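Local coordinates for SspB protein (Streptomyces clavuligerus, PDB 6JUF) that probably acts as a metal-dependent DNA-cleaving enzyme in a bacterial anti-phage defence system that senses DNA phosphorothioation, at residues 237-242 against 298-303; 252-257 against 274-279. All coordinates share one frame; numbering follows the deposited sequence.

Interaction 1 of 2, residues 237-242 against 298-303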
ATOM      1  N   ALA B 237       6.254  19.458 -10.300  1.00  7.86           N
ATOM      2  CA  ALA B 237       4.951  20.060 -10.053  1.00  7.52           C
ATOM      3  C   ALA B 237       4.936  21.555 -10.258  1.00  8.97           C
ATOM      4  O   ALA B 237       3.996  22.112 -10.854  1.00  9.37           O
ATOM      5  CB  ALA B 237       4.453  19.682  -8.656  1.00  8.14           C
ATOM      6  N   CYS B 238       6.045  22.205  -9.835  1.00  9.80           N
ATOM      7  CA  CYS B 238       6.181  23.647 -10.072  1.00 10.41           C
ATOM      8  C   CYS B 238       6.151  24.026 -11.565  1.00 10.15           C
ATOM      9  O   CYS B 238       5.453  24.933 -11.991  1.00 10.69           O
ATOM     10  CB  CYS B 238       7.455  24.175  -9.391  1.00  8.74           C
ATOM     11  SG  CYS B 238       7.403  24.147  -7.590  1.00 10.66           S
ATOM     12  N   LEU B 239       6.934  23.270 -12.346  1.00  9.13           N
ATOM     13  CA  LEU B 239       7.019  23.499 -13.794  1.00 10.74           C
ATOM     14  C   LEU B 239       5.731  23.124 -14.512  1.00 11.61           C
ATOM     15  O   LEU B 239       5.279  23.850 -15.419  1.00 13.03           O
ATOM     16  CB  LEU B 239       8.218  22.747 -14.352  1.00  9.89           C
ATOM     17  CG  LEU B 239       9.590  23.322 -13.992  1.00  9.09           C
ATOM     18  CD1 LEU B 239      10.655  22.193 -14.141  1.00  9.28           C
ATOM     19  CD2 LEU B 239       9.964  24.561 -14.804  1.00 11.73           C
ATOM     20  N   ASP B 240       5.112  22.008 -14.049  1.00  9.72           N
ATOM     21  CA  ASP B 240       3.836  21.586 -14.629  1.00 10.44           C
ATOM     22  C   ASP B 240       2.760  22.654 -14.356  1.00 10.23           C
ATOM     23  O   ASP B 240       1.939  22.967 -15.212  1.00 11.13           O
ATOM     24  CB  ASP B 240       3.452  20.259 -14.009  1.00 10.92           C
ATOM     25  CG  ASP B 240       2.220  19.622 -14.636  1.00 10.60           C
ATOM     26  OD1 ASP B 240       2.156  19.502 -15.874  1.00 12.22           O
ATOM     27  OD2 ASP B 240       1.314  19.241 -13.855  1.00 10.86           O
ATOM     28  N   TYR B 241       2.817  23.225 -13.121  1.00 10.50           N
ATOM     29  CA  TYR B 241       1.881  24.298 -12.758  1.00 10.52           C
ATOM     30  C   TYR B 241       2.056  25.509 -13.691  1.00 10.27           C
ATOM     31  O   TYR B 241       1.094  26.048 -14.241  1.00 10.47           O
ATOM     32  CB  TYR B 241       2.024  24.683 -11.281  1.00  9.21           C
ATOM     33  CG  TYR B 241       0.987  25.693 -10.886  1.00  9.92           C
ATOM     34  CD1 TYR B 241      -0.343  25.262 -10.593  1.00 10.20           C
ATOM     35  CD2 TYR B 241       1.263  27.054 -10.843  1.00 12.30           C
ATOM     36  CE1 TYR B 241      -1.300  26.219 -10.263  1.00 13.17           C
ATOM     37  CE2 TYR B 241       0.287  27.992 -10.536  1.00 12.87           C
ATOM     38  CZ  TYR B 241      -0.986  27.557 -10.238  1.00 13.85           C
ATOM     39  OH  TYR B 241      -1.965  28.448  -9.939  1.00 14.17           O
ATOM     40  N   ALA B 242       3.315  25.934 -13.871  1.00 11.19           N
ATOM     41  CA  ALA B 242       3.622  27.037 -14.758  1.00 12.78           C
ATOM     42  C   ALA B 242       3.111  26.786 -16.182  1.00 11.50           C
ATOM     43  O   ALA B 242       2.608  27.685 -16.853  1.00 14.71           O
ATOM     44  CB  ALA B 242       5.121  27.300 -14.733  1.00 11.26           C
ATOM     45  N   ARG B 298      11.637  36.095  -5.004  1.00 20.54           N
ATOM     46  CA  ARG B 298      12.300  35.118  -5.833  1.00 19.94           C
ATOM     47  C   ARG B 298      11.323  34.495  -6.797  1.00 19.69           C
ATOM     48  O   ARG B 298      10.164  34.286  -6.478  1.00 17.88           O
ATOM     49  CB  ARG B 298      12.951  34.005  -4.981  1.00 27.89           C
ATOM     50  CG  ARG B 298      14.157  34.483  -4.196  1.00 36.83           C
ATOM     51  CD  ARG B 298      15.383  33.592  -4.350  1.00 37.30           C
ATOM     52  NE  ARG B 298      15.294  32.448  -3.465  1.00 33.49           N
ATOM     53  CZ  ARG B 298      16.158  31.425  -3.399  1.00 35.45           C
ATOM     54  NH1 ARG B 298      17.244  31.337  -4.184  1.00 32.37           N
ATOM     55  NH2 ARG B 298      15.912  30.455  -2.538  1.00 35.22           N
ATOM     56  N   SER B 299      11.834  34.153  -7.961  1.00 14.06           N
ATOM     57  CA  SER B 299      11.104  33.418  -8.959  1.00 13.58           C
ATOM     58  C   SER B 299      11.932  32.264  -9.489  1.00 14.86           C
ATOM     59  O   SER B 299      13.203  32.293  -9.521  1.00 15.33           O
ATOM     60  CB  SER B 299      10.701  34.293 -10.143  1.00 19.58           C
ATOM     61  OG  SER B 299       9.780  35.288  -9.715  1.00 17.65           O
ATOM     62  N   LEU B 300      11.197  31.254  -9.935  1.00 12.82           N
ATOM     63  CA  LEU B 300      11.784  30.203 -10.775  1.00 13.51           C
ATOM     64  C   LEU B 300      11.712  30.619 -12.237  1.00 14.23           C
ATOM     65  O   LEU B 300      10.634  30.978 -12.753  1.00 11.60           O
ATOM     66  CB  LEU B 300      11.007  28.906 -10.569  1.00 14.38           C
ATOM     67  CG  LEU B 300      11.243  27.725 -11.537  1.00 13.16           C
ATOM     68  CD1 LEU B 300      12.639  27.147 -11.321  1.00 15.80           C
ATOM     69  CD2 LEU B 300      10.149  26.658 -11.321  1.00 12.87           C
ATOM     70  N   THR B 301      12.868  30.625 -12.917  1.00 13.17           N
ATOM     71  CA  THR B 301      12.899  30.936 -14.322  1.00 13.22           C
ATOM     72  C   THR B 301      13.193  29.686 -15.138  1.00 13.39           C
ATOM     73  O   THR B 301      13.904  28.768 -14.664  1.00 12.93           O
ATOM     74  CB  THR B 301      13.908  32.041 -14.639  1.00 13.98           C
ATOM     75  OG1 THR B 301      15.249  31.549 -14.469  1.00 15.76           O
ATOM     76  CG2 THR B 301      13.603  33.270 -13.752  1.00 11.13           C
ATOM     77  N   PHE B 302      12.680  29.663 -16.360  1.00 12.10           N
ATOM     78  CA  PHE B 302      12.955  28.578 -17.294  1.00 11.78           C
ATOM     79  C   PHE B 302      13.178  29.138 -18.717  1.00 13.08           C
ATOM     80  O   PHE B 302      12.397  30.003 -19.158  1.00 15.02           O
ATOM     81  CB  PHE B 302      11.794  27.509 -17.270  1.00 12.00           C
ATOM     82  CG  PHE B 302      10.396  28.120 -17.054  1.00 12.50           C
ATOM     83  CD1 PHE B 302       9.925  28.339 -15.737  1.00 12.88           C
ATOM     84  CD2 PHE B 302       9.582  28.495 -18.130  1.00 13.72           C
ATOM     85  CE1 PHE B 302       8.683  28.934 -15.548  1.00 14.18           C
ATOM     86  CE2 PHE B 302       8.331  29.085 -17.897  1.00 13.90           C
ATOM     87  CZ  PHE B 302       7.892  29.291 -16.609  1.00 14.43           C
ATOM     88  N   THR B 303      14.247  28.677 -19.391  1.00 14.53           N
ATOM     89  CA  THR B 303      14.699  29.308 -20.673  1.00 15.62           C
ATOM     90  C   THR B 303      13.972  28.669 -21.852  1.00 18.41           C
ATOM     91  O   THR B 303      14.196  29.043 -23.018  1.00 18.51           O
ATOM     92  CB  THR B 303      16.207  29.124 -20.877  1.00 17.47           C
ATOM     93  OG1 THR B 303      16.542  27.708 -20.826  1.00 17.95           O
ATOM     94  CG2 THR B 303      17.021  29.905 -19.853  1.00 18.69           C
TER
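Leu239 and Leu300 carry the aliphatic half of this contact. Their side chains cross at about a right angle and meet methyl to methyl, with Leu239 CD2 lying 4.1 Å from Leu300 CD2. The same Leu300 methyl also reaches the root of Cys238, where CD2 is 4.1 Å from CB. It therefore sits against two successive residues of the helix. In Leu300, CG is anti to the backbone N (chi1 168°), and the CD2 methyl that meets both residues branches from it.

The aromatic half belongs to Phe302. Leu239 and Phe302 slide past each other in opposite directions, and Leu239 CD2 touches the ring at CD1, 3.9 Å away. Ala242 CB meets the far end of the ring, 3.9 Å from Phe302 CZ and 4.0 Å from Phe302 CE1. Both methyls come at the ring obliquely.

No hydrogen bond joins the two segments, and all five touching residues are buried. Leu300 and Phe302 turn the same side of the strand to the helix, while Thr301 between them points away. The axes of helix segment 237-242 and strand 298-302 approach to 10.5 Å at an angle of 77°. Phe302 also packs on Leu309 of helix 306-317. Leu239 reaches Leu289 of strand 289-293, so the helix meets two strands. A three-stranded antiparallel sheet of order 1-3-2, with one helix before the first strand and further helices between that strand and the closing hairpin, is consistent with a winged-helix domain.

Interaction 2 of 2, residues 252-257 against 274-279; sequences ISLARL and DIAAAL
Leu254 pushes its CD1 methyl into a hollow on the surface of helix 272-285. One wall is Ile275, whose CG2 lies 3.6 Å from Leu254 CD1 as the two side chains slide past each other in opposite directions. The floor is backbone, with Ala276 N 3.8 Å from Leu254 CD1. Ala276 CB borders the hollow, 4.1 Å from Leu254 CD1. Leu279, one turn on, closes it by reaching tip to tip toward Leu254, with CD1 4.0 Å from Leu254 CD1.

Strand 250-253 leads straight into helix 254-259, and helix 272-285 follows after a short intervening helix. This order is consistent with the helix-turn-helix portion of a winged-helix domain, with the contact filling the space between its two helices. Ser253 is the N-cap of the first of them; its OG accepts a hydrogen bond from Arg256 N at 3.1 Å.

Leu257 adds a second bump. Its CD1 meets Leu279 CD1 tip to tip at 3.9 Å, so the Leu279 methyl touches both leucines. Ile275 reaches back across to helix 254-259. Its CG1 is anti to the carbonyl carbon (chi1 -65°), and the CD1 methyl beyond it rests on the main chain of Leu257, with Ile275 CD1 3.8 Å from Leu257 O. Cys238 of helix 231-243 touches both Leu257 and Ile275.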
ATOM      1  N   ILE B 252       7.868  32.030 -12.765  1.00 13.61           N
ATOM      2  CA  ILE B 252       6.757  32.050 -11.811  1.00 12.56           C
ATOM      3  C   ILE B 252       7.331  32.254 -10.407  1.00 14.05           C
ATOM      4  O   ILE B 252       8.358  31.686 -10.059  1.00 13.21           O
ATOM      5  CB  ILE B 252       5.939  30.711 -11.852  1.00 14.55           C
ATOM      6  CG1 ILE B 252       4.796  30.737 -10.829  1.00 15.27           C
ATOM      7  CG2 ILE B 252       6.840  29.518 -11.642  1.00 16.49           C
ATOM      8  CD1 ILE B 252       3.695  29.707 -11.137  1.00 13.30           C
ATOM      9  N   SER B 253       6.674  33.103  -9.627  1.00 14.65           N
ATOM     10  CA  SER B 253       7.246  33.514  -8.367  1.00 15.80           C
ATOM     11  C   SER B 253       7.111  32.408  -7.338  1.00 14.75           C
ATOM     12  O   SER B 253       6.181  31.579  -7.427  1.00 13.22           O
ATOM     13  CB  SER B 253       6.508  34.773  -7.880  1.00 14.89           C
ATOM     14  OG  SER B 253       5.154  34.469  -7.543  1.00 17.22           O
ATOM     15  N   LEU B 254       8.059  32.347  -6.408  1.00 13.81           N
ATOM     16  CA  LEU B 254       7.967  31.409  -5.289  1.00 13.87           C
ATOM     17  C   LEU B 254       6.700  31.662  -4.457  1.00 15.27           C
ATOM     18  O   LEU B 254       6.108  30.724  -3.951  1.00 13.61           O
ATOM     19  CB  LEU B 254       9.214  31.415  -4.419  1.00 19.47           C
ATOM     20  CG  LEU B 254      10.343  30.450  -4.791  1.00 20.21           C
ATOM     21  CD1 LEU B 254       9.959  29.041  -4.288  1.00 24.02           C
ATOM     22  CD2 LEU B 254      10.600  30.399  -6.289  1.00 24.78           C
ATOM     23  N   ALA B 255       6.313  32.917  -4.291  1.00 15.43           N
ATOM     24  CA  ALA B 255       5.106  33.229  -3.517  1.00 16.55           C
ATOM     25  C   ALA B 255       3.869  32.578  -4.133  1.00 16.34           C
ATOM     26  O   ALA B 255       3.024  32.032  -3.389  1.00 15.50           O
ATOM     27  CB  ALA B 255       4.915  34.764  -3.472  1.00 18.16           C
ATOM     28  N   ARG B 256       3.735  32.639  -5.463  1.00 13.71           N
ATOM     29  CA  ARG B 256       2.616  31.963  -6.158  1.00 14.02           C
ATOM     30  C   ARG B 256       2.727  30.446  -6.042  1.00 14.13           C
ATOM     31  O   ARG B 256       1.721  29.762  -5.787  1.00 15.31           O
ATOM     32  CB  ARG B 256       2.562  32.345  -7.621  1.00 15.99           C
ATOM     33  CG  ARG B 256       2.006  33.766  -7.859  1.00 17.60           C
ATOM     34  CD  ARG B 256       2.079  34.103  -9.334  1.00 18.06           C
ATOM     35  NE  ARG B 256       1.233  33.174 -10.087  1.00 18.76           N
ATOM     36  CZ  ARG B 256       1.325  32.919 -11.388  1.00 23.63           C
ATOM     37  NH1 ARG B 256       2.246  33.515 -12.149  1.00 22.80           N
ATOM     38  NH2 ARG B 256       0.480  32.035 -11.934  1.00 21.44           N
ATOM     39  N   LEU B 257       3.934  29.903  -6.238  1.00 11.35           N
ATOM     40  CA  LEU B 257       4.077  28.451  -6.038  1.00 12.11           C
ATOM     41  C   LEU B 257       3.665  27.970  -4.640  1.00 10.94           C
ATOM     42  O   LEU B 257       3.049  26.901  -4.501  1.00 12.54           O
ATOM     43  CB  LEU B 257       5.494  27.963  -6.360  1.00 11.52           C
ATOM     44  CG  LEU B 257       5.919  28.040  -7.841  1.00 11.34           C
ATOM     45  CD1 LEU B 257       7.434  27.815  -7.895  1.00 11.19           C
ATOM     46  CD2 LEU B 257       5.166  27.023  -8.720  1.00 10.67           C
ATOM     47  N   ASP B 274      10.546  25.339   1.671  1.00 14.13           N
ATOM     48  CA  ASP B 274      10.695  23.951   1.245  1.00 14.51           C
ATOM     49  C   ASP B 274      10.700  23.863  -0.290  1.00 12.80           C
ATOM     50  O   ASP B 274      11.439  23.067  -0.887  1.00 12.43           O
ATOM     51  CB  ASP B 274       9.503  23.125   1.756  1.00 16.29           C
ATOM     52  CG  ASP B 274       9.425  23.094   3.258  1.00 22.22           C
ATOM     53  OD1 ASP B 274      10.495  22.964   3.883  1.00 20.66           O
ATOM     54  OD2 ASP B 274       8.287  23.189   3.785  1.00 25.89           O
ATOM     55  N   ILE B 275       9.821  24.625  -0.918  1.00 11.24           N
ATOM     56  CA  ILE B 275       9.775  24.672  -2.368  1.00  8.77           C
ATOM     57  C   ILE B 275      11.082  25.282  -2.890  1.00 11.93           C
ATOM     58  O   ILE B 275      11.641  24.814  -3.878  1.00 12.20           O
ATOM     59  CB  ILE B 275       8.568  25.480  -2.832  1.00 11.67           C
ATOM     60  CG1 ILE B 275       7.246  24.782  -2.440  1.00 11.88           C
ATOM     61  CG2 ILE B 275       8.582  25.708  -4.321  1.00 13.58           C
ATOM     62  CD1 ILE B 275       6.043  25.708  -2.557  1.00 13.52           C
ATOM     63  N   ALA B 276      11.561  26.337  -2.233  1.00 10.44           N
ATOM     64  CA  ALA B 276      12.823  26.955  -2.687  1.00 13.80           C
ATOM     65  C   ALA B 276      13.969  25.990  -2.598  1.00 14.03           C
ATOM     66  O   ALA B 276      14.811  25.924  -3.499  1.00 12.41           O
ATOM     67  CB  ALA B 276      13.117  28.182  -1.819  1.00 14.76           C
ATOM     68  N   ALA B 277      14.024  25.252  -1.499  1.00 11.84           N
ATOM     69  CA  ALA B 277      15.150  24.315  -1.301  1.00 13.86           C
ATOM     70  C   ALA B 277      15.143  23.203  -2.344  1.00 14.17           C
ATOM     71  O   ALA B 277      16.213  22.813  -2.863  1.00 15.73           O
ATOM     72  CB  ALA B 277      15.166  23.741   0.097  1.00 15.18           C
ATOM     73  N   ALA B 278      13.968  22.712  -2.703  1.00 11.26           N
ATOM     74  CA  ALA B 278      13.865  21.679  -3.746  1.00 10.80           C
ATOM     75  C   ALA B 278      14.277  22.247  -5.100  1.00 12.27           C
ATOM     76  O   ALA B 278      14.995  21.577  -5.861  1.00 11.75           O
ATOM     77  CB  ALA B 278      12.452  21.129  -3.819  1.00 10.93           C
ATOM     78  N   LEU B 279      13.830  23.474  -5.416  1.00 10.89           N
ATOM     79  CA  LEU B 279      14.122  24.038  -6.726  1.00 10.64           C
ATOM     80  C   LEU B 279      15.630  24.351  -6.832  1.00 12.82           C
ATOM     81  O   LEU B 279      16.211  24.291  -7.908  1.00 13.12           O
ATOM     82  CB  LEU B 279      13.272  25.292  -6.965  1.00 11.41           C
ATOM     83  CG  LEU B 279      11.767  25.083  -7.104  1.00 10.16           C
ATOM     84  CD1 LEU B 279      11.051  26.428  -7.160  1.00 13.24           C
ATOM     85  CD2 LEU B 279      11.421  24.185  -8.277  1.00 12.71           C
TER

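Interactions 1 and 2 are neighbours in what is probably one winged-helix-like domain, with centres about 8 Å apart. Along the chain, interaction 2 is nested inside the loop closed by interaction 1. Strands 250-253 and 298-302 join them directly in the sheet. Leu254 N lies 2.9 Å from Arg298 O, and Leu300 N is 2.9 Å from Ile252 O; both are probable hydrogen bonds. The apolar core is shared as well. Cys238 and Leu300 of interaction 1 both pack on Leu279 of interaction 2. Both contacts lie away from Glu18, which binds magnesium in a structure of this protein.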